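Putative alcohol dehydrogenase (Sinorhizobium meliloti, PDB 4J6F) probably acts as a zinc-binding, NAD(P)-dependent oxidoreductase of the medium-chain dehydrogenase/reductase superfamily, perhaps an alcohol dehydrogenase. Local coordinates at residues A191-G195 / V219-Q225; L294-Y300 / K321-H326. One frame throughout, in Å; residues are numbered along the deposited sequence.

Both contacts belong to the Rossmann-like half of the chain, which probably binds the nicotinamide coenzyme. Contact 1 is helix against helix, its centre about 8 Å from that of the chain, where helix 189-201 crosses helix 218-229. Contact 2 lies farther out, its centre about 25 Å from that of the chain, where strands 299-302 and 324-327 pair at the edge of the six-stranded parallel sheet that continues into a second subunit. The two centres are 20 Å apart and the nearest atoms about 10 Å. They are joined indirectly: Arg299 of contact 2 bonds the backbone of Ala202, just beyond helix 189-201. A glycerol, probably from the crystallisation liquor, lies about 5 Å from the Thr194 side chain.

Contact 1 of 2, residues A191-G195 / V219-Q225; sequences AYLTG and VGSAIIQ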
loop_
_atom_site.group_PDB
_atom_site.type_symbol
_atom_site.label_atom_id
_atom_site.label_comp_id
_atom_site.label_asym_id
_atom_site.label_seq_id
_atom_site.Cartn_x
_atom_site.Cartn_y
_atom_site.Cartn_z
ATOM N N ALA A 191 -1.692 15.853 15.393
ATOM C CA ALA A 191 -1.779 15.966 13.934
ATOM C C ALA A 191 -0.421 16.039 13.220
ATOM O O ALA A 191 -0.278 15.465 12.134
ATOM C CB ALA A 191 -2.678 17.110 13.511
ATOM N N TYR A 192 0.564 16.716 13.821
ATOM C CA TYR A 192 1.866 16.898 13.161
ATOM C C TYR A 192 2.754 15.658 13.274
ATOM O O TYR A 192 3.525 15.354 12.358
ATOM C CB TYR A 192 2.583 18.185 13.613
ATOM C CG TYR A 192 1.907 19.457 13.097
ATOM C CD1 TYR A 192 0.635 19.826 13.547
ATOM C CD2 TYR A 192 2.527 20.282 12.154
ATOM C CE1 TYR A 192 0.007 20.964 13.077
ATOM C CE2 TYR A 192 1.903 21.431 11.683
ATOM C CZ TYR A 192 0.641 21.764 12.149
ATOM O OH TYR A 192 -0.023 22.893 11.698
ATOM N N LEU A 193 2.626 14.920 14.369
ATOM C CA LEU A 193 3.298 13.641 14.451
ATOM C C LEU A 193 2.713 12.722 13.387
ATOM O O LEU A 193 3.467 12.105 12.615
ATOM C CB LEU A 193 3.138 13.017 15.836
ATOM C CG LEU A 193 3.907 11.716 16.071
ATOM C CD1 LEU A 193 5.396 11.886 15.812
ATOM C CD2 LEU A 193 3.677 11.229 17.492
ATOM N N THR A 194 1.374 12.652 13.346
ATOM C CA THR A 194 0.645 11.850 12.359
ATOM C C THR A 194 0.996 12.263 10.925
ATOM O O THR A 194 1.358 11.421 10.101
ATOM C CB THR A 194 -0.875 11.887 12.625
ATOM O OG1 THR A 194 -1.128 11.264 13.880
ATOM C CG2 THR A 194 -1.654 11.114 11.588
ATOM N N GLY A 195 0.905 13.556 10.639
ATOM C CA GLY A 195 1.432 14.115 9.394
ATOM C C GLY A 195 2.836 13.649 9.035
ATOM O O GLY A 195 3.037 13.101 7.954
ATOM N N VAL A 219 -4.696 17.417 10.343
ATOM C CA VAL A 219 -3.628 16.697 9.672
ATOM C C VAL A 219 -3.327 17.291 8.297
ATOM O O VAL A 219 -2.161 17.447 7.933
ATOM C CB VAL A 219 -3.965 15.200 9.566
ATOM C CG1 VAL A 219 -2.797 14.453 8.947
ATOM C CG2 VAL A 219 -4.305 14.638 10.942
ATOM N N GLY A 220 -4.382 17.638 7.556
ATOM C CA GLY A 220 -4.264 18.237 6.226
ATOM C C GLY A 220 -3.314 19.402 6.249
ATOM O O GLY A 220 -2.296 19.401 5.561
ATOM N N SER A 221 -3.635 20.382 7.087
ATOM C CA SER A 221 -2.838 21.592 7.219
ATOM C C SER A 221 -1.415 21.264 7.584
ATOM O O SER A 221 -0.487 21.874 7.062
ATOM C CB SER A 221 -3.432 22.496 8.284
ATOM O OG SER A 221 -4.677 22.987 7.835
ATOM N N ALA A 222 -1.247 20.294 8.477
ATOM C CA ALA A 222 0.067 19.972 8.977
ATOM C C ALA A 222 0.886 19.447 7.828
ATOM O O ALA A 222 2.027 19.860 7.626
ATOM C CB ALA A 222 -0.022 18.941 10.089
ATOM N N ILE A 223 0.290 18.555 7.053
ATOM C CA ILE A 223 1.001 17.966 5.951
ATOM C C ILE A 223 1.463 19.022 4.965
ATOM O O ILE A 223 2.576 18.929 4.452
ATOM C CB ILE A 223 0.187 16.867 5.278
ATOM C CG1 ILE A 223 0.400 15.586 6.051
ATOM C CG2 ILE A 223 0.651 16.652 3.845
ATOM C CD1 ILE A 223 -0.670 14.580 5.802
ATOM N N ILE A 224 0.631 20.032 4.725
ATOM C CA ILE A 224 1.026 21.146 3.867
ATOM C C ILE A 224 2.297 21.833 4.388
ATOM O O ILE A 224 3.244 22.070 3.630
ATOM C CB ILE A 224 -0.132 22.147 3.675
ATOM C CG1 ILE A 224 -1.276 21.441 2.943
ATOM C CG2 ILE A 224 0.326 23.403 2.918
ATOM C CD1 ILE A 224 -2.545 22.253 2.845
ATOM N N GLN A 225 2.325 22.120 5.681
ATOM C CA GLN A 225 3.514 22.706 6.297
ATOM C C GLN A 225 4.687 21.729 6.281
ATOM O O GLN A 225 5.793 22.083 5.845
ATOM C CB GLN A 225 3.237 23.186 7.723
ATOM C CG GLN A 225 2.297 24.375 7.833
ATOM C CD GLN A 225 2.509 25.124 9.128
ATOM O OE1 GLN A 225 3.399 25.983 9.218
ATOM N NE2 GLN A 225 1.709 24.799 10.151
#
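In the Rossmann-like domain the helix that follows the first strand and its glycine-rich loop, 218-229, packs against helix 189-201 with Ala222 under the ring of Tyr192. The short helical segments approach to 8.3 Å between axes and cross at -58°, and small residues allow the backbones to meet closely. Ala222 CB sits over the centre of the Tyr192 ring, 3.3 Å from its centroid and almost on the ring normal: a CH-pi contact for which a methyl is the right size. The ring reaches there because its CG stands beside the backbone N (chi1 -70°), which sends the side chain across toward the other helix. At the ring's edge and in its plane, Gln225 NE2 gives a weak hydrogen bond to Tyr192 OH (3.0 Å), the amide standing nearly upright to the ring, 83° away. The other end of that amide, OE1, accepts from Arg349 N. One residue before Tyr192, Ala191 CB meets Val219 CG2 at 3.9 Å; farther on, Ile223 CG1 lies on Gly195 CA at 3.8 Å, where a glycine presents bare backbone to the branched chain. A leucine in place of Tyr192 would probably strip Ala222 of its flat aromatic cover and end the link to Gln225. Cohesion here therefore rests mainly on apolar packing, with one bent polar link at the rim of the tyrosine.

Contact 2 of 2, residues L294-Y300 / K321-H326; sequences LRPEGRY and KQLELH
Tyr300 and Leu325 are paired across neighbouring parallel strands of the Rossmann-like sheet, 299-302 and 324-327, with strand 310-314 and helix 315-320 in the connection between them. Tyr300 N donates to Glu324 O and Tyr300 O accepts from His326 N, the alternation expected of parallel strands. From the backbone outward, Tyr300 CB lies near Glu324 O (3.6 Å) and Leu325 CD1 (3.8 Å). CG, placed anti to the backbone N (chi1 168°), lies 4.0 Å from Leu325 CG, and CD1 comes nearer to the same carbon, 3.6 Å. The ring packs edge-to-face (T-shaped) with Phe287, and its hydroxyl ends in a hydrogen bond with Asp280. A tyrosine thus suits the place, greasy along its length and polar at its tip. Before the strands, a type II turn runs from Arg295 to Gly298, tied across by Glu297 N to Lys321 O at 2.7 Å. Lys321 NZ bonds Leu294 O as well as Lys292 O and Leu291 O, placing a positive charge where helix 287-293 ends, which would probably suit its dipole. Strand 324-327 pairs antiparallel with a strand of the second subunit, so the sheet runs on across the interface. On the Arg299 and Glu324 face, a water donates to Glu297 O and to Glu324 OE2, which also forms a salt bridge with Arg203, while His326 NE2 donates to the anti lone pair of Glu324 OE1, 2.9 Å away.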
loop_
_atom_site.group_PDB
_atom_site.type_symbol
_atom_site.label_atom_id
_atom_site.label_comp_id
_atom_site.label_asym_id
_atom_site.label_seq_id
_atom_site.Cartn_x
_atom_site.Cartn_y
_atom_site.Cartn_z
ATOM N N LEU A 294 -3.167 9.850 -9.222
ATOM C CA LEU A 294 -1.845 9.423 -8.822
ATOM C C LEU A 294 -1.062 8.857 -10.014
ATOM O O LEU A 294 -1.585 8.032 -10.773
ATOM C CB LEU A 294 -2.001 8.376 -7.722
ATOM C CG LEU A 294 -0.812 8.069 -6.826
ATOM C CD1 LEU A 294 -0.147 9.347 -6.333
ATOM C CD2 LEU A 294 -1.279 7.217 -5.656
ATOM N N ARG A 295 0.183 9.309 -10.183
ATOM C CA ARG A 295 1.041 8.844 -11.285
ATOM C C ARG A 295 1.381 7.384 -11.062
ATOM O O ARG A 295 1.415 6.932 -9.910
ATOM C CB ARG A 295 2.339 9.654 -11.364
ATOM C CG ARG A 295 3.393 9.222 -10.360
ATOM C CD ARG A 295 4.548 10.191 -10.302
ATOM N NE ARG A 295 5.327 10.111 -11.526
ATOM C CZ ARG A 295 6.148 11.059 -11.967
ATOM N NH1 ARG A 295 6.796 10.877 -13.105
ATOM N NH2 ARG A 295 6.310 12.188 -11.285
ATOM N N PRO A 296 1.649 6.639 -12.155
ATOM C CA PRO A 296 2.054 5.232 -11.986
ATOM C C PRO A 296 3.315 5.130 -11.125
ATOM O O PRO A 296 4.194 5.971 -11.249
ATOM C CB PRO A 296 2.320 4.766 -13.423
ATOM C CG PRO A 296 1.572 5.726 -14.294
ATOM C CD PRO A 296 1.611 7.042 -13.572
ATOM N N GLU A 297 3.384 4.126 -10.250
ATOM C CA GLU A 297 4.459 3.991 -9.238
ATOM C C GLU A 297 4.368 5.031 -8.123
ATOM O O GLU A 297 5.295 5.179 -7.326
ATOM C CB GLU A 297 5.848 3.997 -9.872
ATOM C CG GLU A 297 6.029 2.854 -10.860
ATOM C CD GLU A 297 7.424 2.766 -11.456
ATOM O OE1 GLU A 297 8.072 1.699 -11.304
ATOM O OE2 GLU A 297 7.864 3.759 -12.081
ATOM N N GLY A 298 3.245 5.750 -8.079
ATOM C CA GLY A 298 2.991 6.750 -7.057
ATOM C C GLY A 298 2.519 6.097 -5.777
ATOM O O GLY A 298 2.193 4.911 -5.759
ATOM N N ARG A 299 2.548 6.878 -4.702
ATOM C CA ARG A 299 2.266 6.415 -3.351
ATOM C C ARG A 299 1.106 7.150 -2.697
ATOM O O ARG A 299 1.029 8.363 -2.735
ATOM C CB ARG A 299 3.502 6.562 -2.475
ATOM C CG ARG A 299 4.709 5.820 -2.981
ATOM C CD ARG A 299 5.571 6.716 -3.827
ATOM N NE ARG A 299 6.328 7.648 -3.012
ATOM C CZ ARG A 299 6.985 8.687 -3.500
ATOM N NH1 ARG A 299 6.972 8.918 -4.793
ATOM N NH2 ARG A 299 7.648 9.488 -2.699
ATOM N N TYR A 300 0.209 6.383 -2.094
ATOM C CA TYR A 300 -0.967 6.905 -1.455
ATOM C C TYR A 300 -0.744 6.694 0.032
ATOM O O TYR A 300 -0.196 5.667 0.447
ATOM C CB TYR A 300 -2.190 6.118 -1.955
ATOM C CG TYR A 300 -3.456 6.346 -1.164
ATOM C CD1 TYR A 300 -3.705 5.621 0.011
ATOM C CD2 TYR A 300 -4.398 7.287 -1.575
ATOM C CE1 TYR A 300 -4.851 5.832 0.754
ATOM C CE2 TYR A 300 -5.559 7.500 -0.838
ATOM C CZ TYR A 300 -5.776 6.775 0.329
ATOM O OH TYR A 300 -6.919 6.974 1.073
ATOM N N LYS A 321 -1.085 0.098 -12.200
ATOM C CA LYS A 321 -0.396 1.355 -12.024
ATOM C C LYS A 321 0.844 1.249 -11.132
ATOM O O LYS A 321 1.517 2.248 -10.898
ATOM C CB LYS A 321 -1.352 2.378 -11.448
ATOM C CG LYS A 321 -2.385 2.921 -12.404
ATOM C CD LYS A 321 -2.292 4.421 -12.271
ATOM C CE LYS A 321 -3.612 5.114 -12.451
ATOM N NZ LYS A 321 -3.357 6.503 -12.000
ATOM N N GLN A 322 1.143 0.054 -10.630
ATOM C CA GLN A 322 2.287 -0.164 -9.731
ATOM C C GLN A 322 2.220 0.674 -8.452
ATOM O O GLN A 322 3.272 1.087 -7.952
ATOM C CB GLN A 322 3.622 0.156 -10.424
ATOM C CG GLN A 322 3.795 -0.338 -11.845
ATOM C CD GLN A 322 4.035 -1.832 -11.929
ATOM O OE1 GLN A 322 4.217 -2.499 -10.915
ATOM N NE2 GLN A 322 4.032 -2.364 -13.144
ATOM N N LEU A 323 1.016 0.924 -7.930
ATOM C CA LEU A 323 0.819 1.827 -6.774
ATOM C C LEU A 323 1.201 1.228 -5.426
ATOM O O LEU A 323 1.254 0.009 -5.283
ATOM C CB LEU A 323 -0.628 2.341 -6.717
ATOM C CG LEU A 323 -1.148 3.109 -7.940
ATOM C CD1 LEU A 323 -2.529 3.697 -7.697
ATOM C CD2 LEU A 323 -0.176 4.210 -8.362
ATOM N N GLU A 324 1.497 2.095 -4.455
ATOM C CA GLU A 324 1.582 1.706 -3.042
ATOM C C GLU A 324 0.529 2.467 -2.276
ATOM O O GLU A 324 0.380 3.686 -2.450
ATOM C CB GLU A 324 2.918 2.078 -2.422
ATOM C CG GLU A 324 4.135 1.680 -3.218
ATOM C CD GLU A 324 5.413 2.245 -2.629
ATOM O OE1 GLU A 324 5.477 2.434 -1.388
ATOM O OE2 GLU A 324 6.362 2.496 -3.410
ATOM N N LEU A 325 -0.186 1.752 -1.418
ATOM C CA LEU A 325 -1.096 2.369 -0.460
ATOM C C LEU A 325 -0.529 2.160 0.923
ATOM O O LEU A 325 -0.128 1.043 1.255
ATOM C CB LEU A 325 -2.457 1.701 -0.534
ATOM C CG LEU A 325 -3.495 2.350 -1.430
ATOM C CD1 LEU A 325 -2.989 2.498 -2.849
ATOM C CD2 LEU A 325 -4.766 1.528 -1.380
ATOM N N HIS A 326 -0.483 3.226 1.722
ATOM C CA HIS A 326 0.049 3.154 3.083
ATOM C C HIS A 326 -0.949 3.671 4.073
ATOM O O HIS A 326 -1.491 4.761 3.907
ATOM C CB HIS A 326 1.312 3.993 3.226
ATOM C CG HIS A 326 2.479 3.458 2.464
ATOM N ND1 HIS A 326 3.167 2.330 2.856
ATOM C CD2 HIS A 326 3.078 3.893 1.333
ATOM C CE1 HIS A 326 4.141 2.090 1.996
ATOM N NE2 HIS A 326 4.107 3.022 1.062
HETATM O O HOH W 1 6.509 3.226 -6.217
#